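Local coordinates for Dps family DNA-binding stress response protein (Thermosynechococcus elongatus, PDB 2C41), which probably binds and oxidises iron within a twelve-subunit shell, may bind DNA, and serves as an antioxidant protein of the Dps family, at residues 15-20 with 114-119; 67-72 with 123-128. All coordinates share one frame; numbering follows the deposited sequence.

Contact 1 (15-20 with 114-119)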
loop_
_atom_site.group_PDB
_atom_site.type_symbol
_atom_site.label_atom_id
_atom_site.label_comp_id
_atom_site.label_asym_id
_atom_site.label_seq_id
_atom_site.Cartn_x
_atom_site.Cartn_y
_atom_site.Cartn_z
ATOM N N LEU C 15 -34.012 -1.758 -15.834
ATOM C CA LEU C 15 -32.592 -2.107 -15.645
ATOM C C LEU C 15 -31.897 -2.351 -16.983
ATOM O O LEU C 15 -30.752 -1.969 -17.165
ATOM C CB LEU C 15 -32.414 -3.312 -14.717
ATOM C CG LEU C 15 -32.705 -3.022 -13.240
ATOM C CD1 LEU C 15 -33.034 -4.299 -12.469
ATOM C CD2 LEU C 15 -31.541 -2.231 -12.572
ATOM N N LYS C 16 -32.601 -2.979 -17.917
ATOM C CA LYS C 16 -32.025 -3.224 -19.240
ATOM C C LYS C 16 -31.736 -1.905 -19.957
ATOM O O LYS C 16 -30.650 -1.720 -20.521
ATOM C CB LYS C 16 -32.940 -4.120 -20.083
ATOM C CG LYS C 16 -33.031 -5.547 -19.570
ATOM C CD LYS C 16 -33.320 -6.493 -20.728
ATOM C CE LYS C 16 -34.305 -7.600 -20.391
ATOM N NZ LYS C 16 -34.308 -8.145 -19.001
ATOM N N ARG C 17 -32.707 -0.991 -19.927
ATOM C CA ARG C 17 -32.539 0.327 -20.534
ATOM C C ARG C 17 -31.390 1.092 -19.872
ATOM O O ARG C 17 -30.540 1.665 -20.559
ATOM C CB ARG C 17 -33.839 1.139 -20.448
ATOM C CG ARG C 17 -33.706 2.589 -20.955
ATOM C CD ARG C 17 -35.074 3.300 -21.103
ATOM N NE ARG C 17 -36.053 2.887 -20.090
ATOM C CZ ARG C 17 -36.010 3.216 -18.796
ATOM N NH1 ARG C 17 -35.029 3.971 -18.317
ATOM N NH2 ARG C 17 -36.963 2.776 -17.975
ATOM N N GLU C 18 -31.381 1.090 -18.539
ATOM C CA GLU C 18 -30.366 1.798 -17.778
ATOM C C GLU C 18 -28.973 1.210 -18.042
ATOM O O GLU C 18 -28.002 1.954 -18.246
ATOM C CB GLU C 18 -30.718 1.778 -16.288
ATOM C CG GLU C 18 -31.976 2.603 -15.940
ATOM C CD GLU C 18 -31.696 4.088 -15.733
ATOM O OE1 GLU C 18 -30.536 4.529 -15.917
ATOM O OE2 GLU C 18 -32.646 4.826 -15.374
ATOM N N GLN C 19 -28.890 -0.117 -18.064
ATOM C CA GLN C 19 -27.619 -0.800 -18.331
ATOM C C GLN C 19 -27.107 -0.442 -19.725
ATOM O O GLN C 19 -25.943 -0.095 -19.894
ATOM C CB GLN C 19 -27.780 -2.315 -18.224
ATOM C CG GLN C 19 -26.509 -3.082 -18.604
ATOM C CD GLN C 19 -26.784 -4.488 -19.087
ATOM O OE1 GLN C 19 -25.921 -5.123 -19.698
ATOM N NE2 GLN C 19 -27.981 -4.980 -18.828
ATOM N N ALA C 20 -27.998 -0.530 -20.713
ATOM C CA ALA C 20 -27.671 -0.174 -22.096
ATOM C C ALA C 20 -27.190 1.273 -22.193
ATOM O O ALA C 20 -26.207 1.546 -22.883
ATOM C CB ALA C 20 -28.889 -0.408 -23.021
ATOM N N HIS C 114 -34.637 8.916 -11.941
ATOM C CA HIS C 114 -35.672 9.349 -10.996
ATOM C C HIS C 114 -36.980 8.594 -11.265
ATOM O O HIS C 114 -37.630 8.109 -10.338
ATOM C CB HIS C 114 -35.881 10.864 -11.054
ATOM C CG HIS C 114 -34.830 11.648 -10.326
ATOM N ND1 HIS C 114 -33.599 11.935 -10.876
ATOM C CD2 HIS C 114 -34.835 12.215 -9.095
ATOM C CE1 HIS C 114 -32.886 12.639 -10.011
ATOM N NE2 HIS C 114 -33.610 12.815 -8.917
ATOM N N GLN C 115 -37.351 8.487 -12.535
ATOM C CA GLN C 115 -38.554 7.739 -12.927
ATOM C C GLN C 115 -38.440 6.262 -12.539
ATOM O O GLN C 115 -39.385 5.676 -11.987
ATOM C CB GLN C 115 -38.817 7.887 -14.427
ATOM C CG GLN C 115 -39.221 9.302 -14.815
ATOM C CD GLN C 115 -39.358 9.528 -16.311
ATOM O OE1 GLN C 115 -40.119 10.403 -16.732
ATOM N NE2 GLN C 115 -38.612 8.773 -17.121
ATOM N N ASP C 116 -37.277 5.681 -12.808
ATOM C CA ASP C 116 -37.041 4.264 -12.548
ATOM C C ASP C 116 -36.936 3.939 -11.056
ATOM O O ASP C 116 -37.360 2.862 -10.622
ATOM C CB ASP C 116 -35.803 3.791 -13.304
ATOM C CG ASP C 116 -35.975 3.868 -14.812
ATOM O OD1 ASP C 116 -34.949 3.860 -15.515
ATOM O OD2 ASP C 116 -37.129 3.931 -15.304
ATOM N N ALA C 117 -36.401 4.876 -10.272
ATOM C CA ALA C 117 -36.397 4.727 -8.815
ATOM C C ALA C 117 -37.834 4.685 -8.287
ATOM O O ALA C 117 -38.147 3.903 -7.390
ATOM C CB ALA C 117 -35.605 5.852 -8.147
ATOM N N GLU C 118 -38.704 5.519 -8.859
ATOM C CA GLU C 118 -40.104 5.552 -8.442
ATOM C C GLU C 118 -40.793 4.225 -8.763
ATOM O O GLU C 118 -41.545 3.714 -7.935
ATOM C CB GLU C 118 -40.873 6.737 -9.059
ATOM C CG GLU C 118 -42.168 7.051 -8.284
ATOM C CD GLU C 118 -43.001 8.191 -8.862
ATOM O OE1 GLU C 118 -44.181 8.320 -8.450
ATOM O OE2 GLU C 118 -42.497 8.962 -9.711
ATOM N N ILE C 119 -40.520 3.683 -9.951
ATOM C CA ILE C 119 -41.061 2.387 -10.362
ATOM C C ILE C 119 -40.599 1.287 -9.404
ATOM O O ILE C 119 -41.408 0.493 -8.918
ATOM C CB ILE C 119 -40.680 2.033 -11.815
ATOM C CG1 ILE C 119 -41.397 2.982 -12.790
ATOM C CG2 ILE C 119 -41.053 0.570 -12.126
ATOM C CD1 ILE C 119 -40.790 3.028 -14.184
#

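Contact 2 (67-72 with 123-128)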
loop_
_atom_site.group_PDB
_atom_site.type_symbol
_atom_site.label_atom_id
_atom_site.label_comp_id
_atom_site.label_asym_id
_atom_site.label_seq_id
_atom_site.Cartn_x
_atom_site.Cartn_y
_atom_site.Cartn_z
ATOM N N LEU C 67 -29.828 -9.949 -12.732
ATOM C CA LEU C 67 -29.598 -11.328 -12.288
ATOM C C LEU C 67 -30.073 -11.569 -10.856
ATOM O O LEU C 67 -30.631 -12.622 -10.552
ATOM C CB LEU C 67 -28.115 -11.699 -12.390
ATOM C CG LEU C 67 -27.424 -12.066 -13.712
ATOM C CD1 LEU C 67 -28.302 -12.835 -14.691
ATOM C CD2 LEU C 67 -26.830 -10.864 -14.364
ATOM N N MET C 68 -29.858 -10.582 -9.982
ATOM C CA MET C 68 -30.271 -10.691 -8.581
ATOM C C MET C 68 -31.790 -10.698 -8.410
ATOM O O MET C 68 -32.310 -11.105 -7.357
ATOM C CB MET C 68 -29.643 -9.572 -7.754
ATOM C CG MET C 68 -28.145 -9.716 -7.619
ATOM S SD MET C 68 -27.397 -8.289 -6.804
ATOM C CE MET C 68 -26.046 -8.034 -7.916
ATOM N N LEU C 69 -32.480 -10.245 -9.453
ATOM C CA LEU C 69 -33.945 -10.204 -9.487
ATOM C C LEU C 69 -34.512 -11.355 -10.325
ATOM O O LEU C 69 -35.678 -11.326 -10.732
ATOM C CB LEU C 69 -34.417 -8.851 -10.026
ATOM C CG LEU C 69 -34.035 -7.617 -9.200
ATOM C CD1 LEU C 69 -34.416 -6.332 -9.939
ATOM C CD2 LEU C 69 -34.664 -7.645 -7.822
ATOM N N ASP C 70 -33.673 -12.362 -10.574
ATOM C CA ASP C 70 -34.053 -13.567 -11.329
ATOM C C ASP C 70 -34.390 -13.277 -12.795
ATOM O O ASP C 70 -35.118 -14.039 -13.445
ATOM C CB ASP C 70 -35.201 -14.322 -10.631
ATOM C CG ASP C 70 -34.803 -14.854 -9.271
ATOM O OD1 ASP C 70 -35.705 -15.237 -8.498
ATOM O OD2 ASP C 70 -33.592 -14.894 -8.973
ATOM N N GLY C 71 -33.848 -12.176 -13.311
ATOM C CA GLY C 71 -33.976 -11.841 -14.726
ATOM C C GLY C 71 -32.646 -11.975 -15.435
ATOM O O GLY C 71 -31.719 -12.612 -14.926
ATOM N N GLN C 72 -32.559 -11.382 -16.622
ATOM C CA GLN C 72 -31.315 -11.353 -17.378
ATOM C C GLN C 72 -31.005 -9.928 -17.820
ATOM O O GLN C 72 -31.919 -9.176 -18.188
ATOM C CB GLN C 72 -31.432 -12.228 -18.624
ATOM C CG GLN C 72 -31.469 -13.731 -18.341
ATOM C CD GLN C 72 -31.184 -14.553 -19.578
ATOM O OE1 GLN C 72 -30.786 -15.711 -19.490
ATOM N NE2 GLN C 72 -31.380 -13.954 -20.743
ATOM N N ALA C 123 -42.768 -1.037 -6.761
ATOM C CA ALA C 123 -42.656 -2.500 -6.801
ATOM C C ALA C 123 -42.204 -3.095 -5.463
ATOM O O ALA C 123 -42.151 -4.325 -5.308
ATOM C CB ALA C 123 -41.700 -2.929 -7.906
ATOM N N GLY C 124 -41.860 -2.225 -4.513
ATOM C CA GLY C 124 -41.326 -2.647 -3.221
ATOM C C GLY C 124 -39.864 -3.073 -3.305
ATOM O O GLY C 124 -39.329 -3.652 -2.362
ATOM N N ASP C 125 -39.230 -2.781 -4.439
ATOM C CA ASP C 125 -37.838 -3.171 -4.690
ATOM C C ASP C 125 -36.893 -2.098 -4.147
ATOM O O ASP C 125 -36.349 -1.281 -4.898
ATOM C CB ASP C 125 -37.602 -3.403 -6.188
ATOM C CG ASP C 125 -36.220 -3.984 -6.491
ATOM O OD1 ASP C 125 -35.353 -4.061 -5.582
ATOM O OD2 ASP C 125 -35.996 -4.340 -7.664
ATOM N N ILE C 126 -36.706 -2.110 -2.831
ATOM C CA ILE C 126 -35.907 -1.079 -2.158
ATOM C C ILE C 126 -34.444 -1.068 -2.624
ATOM O O ILE C 126 -33.824 -0.011 -2.706
ATOM C CB ILE C 126 -36.013 -1.150 -0.591
ATOM C CG1 ILE C 126 -35.432 -2.467 -0.045
ATOM C CG2 ILE C 126 -37.477 -0.934 -0.144
ATOM C CD1 ILE C 126 -35.451 -2.590 1.472
ATOM N N GLY C 127 -33.908 -2.244 -2.943
ATOM C CA GLY C 127 -32.526 -2.357 -3.420
ATOM C C GLY C 127 -32.315 -1.650 -4.750
ATOM O O GLY C 127 -31.362 -0.894 -4.910
ATOM N N THR C 128 -33.202 -1.901 -5.707
ATOM C CA THR C 128 -33.090 -1.277 -7.022
ATOM C C THR C 128 -33.336 0.227 -6.949
ATOM O O THR C 128 -32.643 0.996 -7.622
ATOM C CB THR C 128 -34.025 -1.933 -8.039
ATOM O OG1 THR C 128 -33.660 -3.305 -8.183
ATOM C CG2 THR C 128 -33.939 -1.240 -9.392
#

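Contact 1 (15-20 with 114-119)
Asp-116, on helix 95-122, meets Arg-17 and Glu-18, neighbours on helix 6-35. Asp-116 CB lies 3.9 Å from Glu-18 OE2. At the next step Asp-116 CG stands anti to the carbonyl carbon (chi1 -64°), which sends the carboxylate across the gap; the arginine and glutamate come from the opposite direction. Asp-116 CG lies in the plane of the Arg-17 guanidinium, at its edge.

The two oxygens share the guanidinium, one nitrogen each. Asp-116 OD1 presents its syn lone pair to Arg-17 NH1, an O...N distance of 2.8 Å. Asp-116 OD2 receives Arg-17 NH2 at 2.9 Å, also on the syn side but tilted out of the carboxylate plane. This is an end-on, two-pronged salt bridge, with the two flat groups twisted 38° against each other. The double grip restrains rotation of both groups. Arg-17 is shaped for it: the chain leaves extended, with CG anti to the backbone N, and bends at chi3 to swing the guanidinium round to the acid.

Asp-116 OD1 also approaches Glu-18 OE2 to 2.5 Å, the carboxylate planes standing nearly perpendicular. Two oxygens so close suggest that one acid probably holds a proton; the adjacent guanidinium would probably stabilise the negative charge that remains. Glu-18 CG lies 3.3 Å from Asp-116 OD1.

Arg-17 NH1 has a second acidic partner in Glu-112, one turn before Asp-116, while Tyr-132 of helix 126-149 packs on both Glu-18 and Asp-116. The arrangement is a buried salt-bridge network between the first and third long helices, which run in opposite directions as neighbours in the four-helix bundle of the ferritin-like fold.

Contact 2 (67-72 with 123-128)
Leu-69 reaches Asp-125 and Thr-128 where two helix ends of the ferritin-like four-helix bundle come together: a Schellman motif closes helix 41-68, and an N-cap opens helix 126-149. The leucine turns both methyls to the acid. Leu-69 CD1 lies 3.4 Å from Asp-125 OD2, and Leu-69 CD2 is close behind. Leu-69 CD1 also touches Thr-128 OG1, 3.6 Å away. No hydrogen bond joins the two segments directly; their contact is methyl groups laid against polar atoms.

Asp-125 and Thr-128 fix each other. With CG anti to the backbone N (chi1 -173°), the Asp-125 carboxylate reaches forward over the first turn of helix 126-149, where Asp-125 OD1 accepts the N-H of Thr-128 N at 3.1 Å. That capping bond is nearly straight, although the donor sits well above the carboxylate plane.

Farther out, Arg-65, in the last full turn of helix 41-68, ties the polar cluster to the helix that precedes Leu-69. Arg-65 NH1 forms a salt bridge with Asp-125 OD1, and Arg-65 NE hydrogen-bonds Thr-128 OG1. On the leucine side, Asp-70 takes positive phi just after Leu-69, its N bonds back to Leu-67 O, and its side chain pairs with Arg-143 of a neighbouring subunit. Within the cap, the hydroxyl of Thr-128 donates from OG1 to Asp-125 OD2 across 2.6 Å.

How the contacts relate
The centre of contact 1 is about 11 Å, and that of contact 2 about 19 Å, from the centre of the chain. Both are buried contacts, contact 1 the deeper, between helical turns; contact 2 sits where helices end and begin, and its Leu-69 is partly exposed. Together they involve all four long helices: the first and third in contact 1, the second and fourth in contact 2. In contact 1 charged groups bond directly across the gap, whereas in contact 2 a hydrophobic side chain rests on polar groups bonded among themselves. The sites adjoin through residues of 15-20: Leu-15 CD1 packs 3.5 Å from Leu-69 CD1, and Lys-16 NZ probably hydrogen-bonds Gln-72 O.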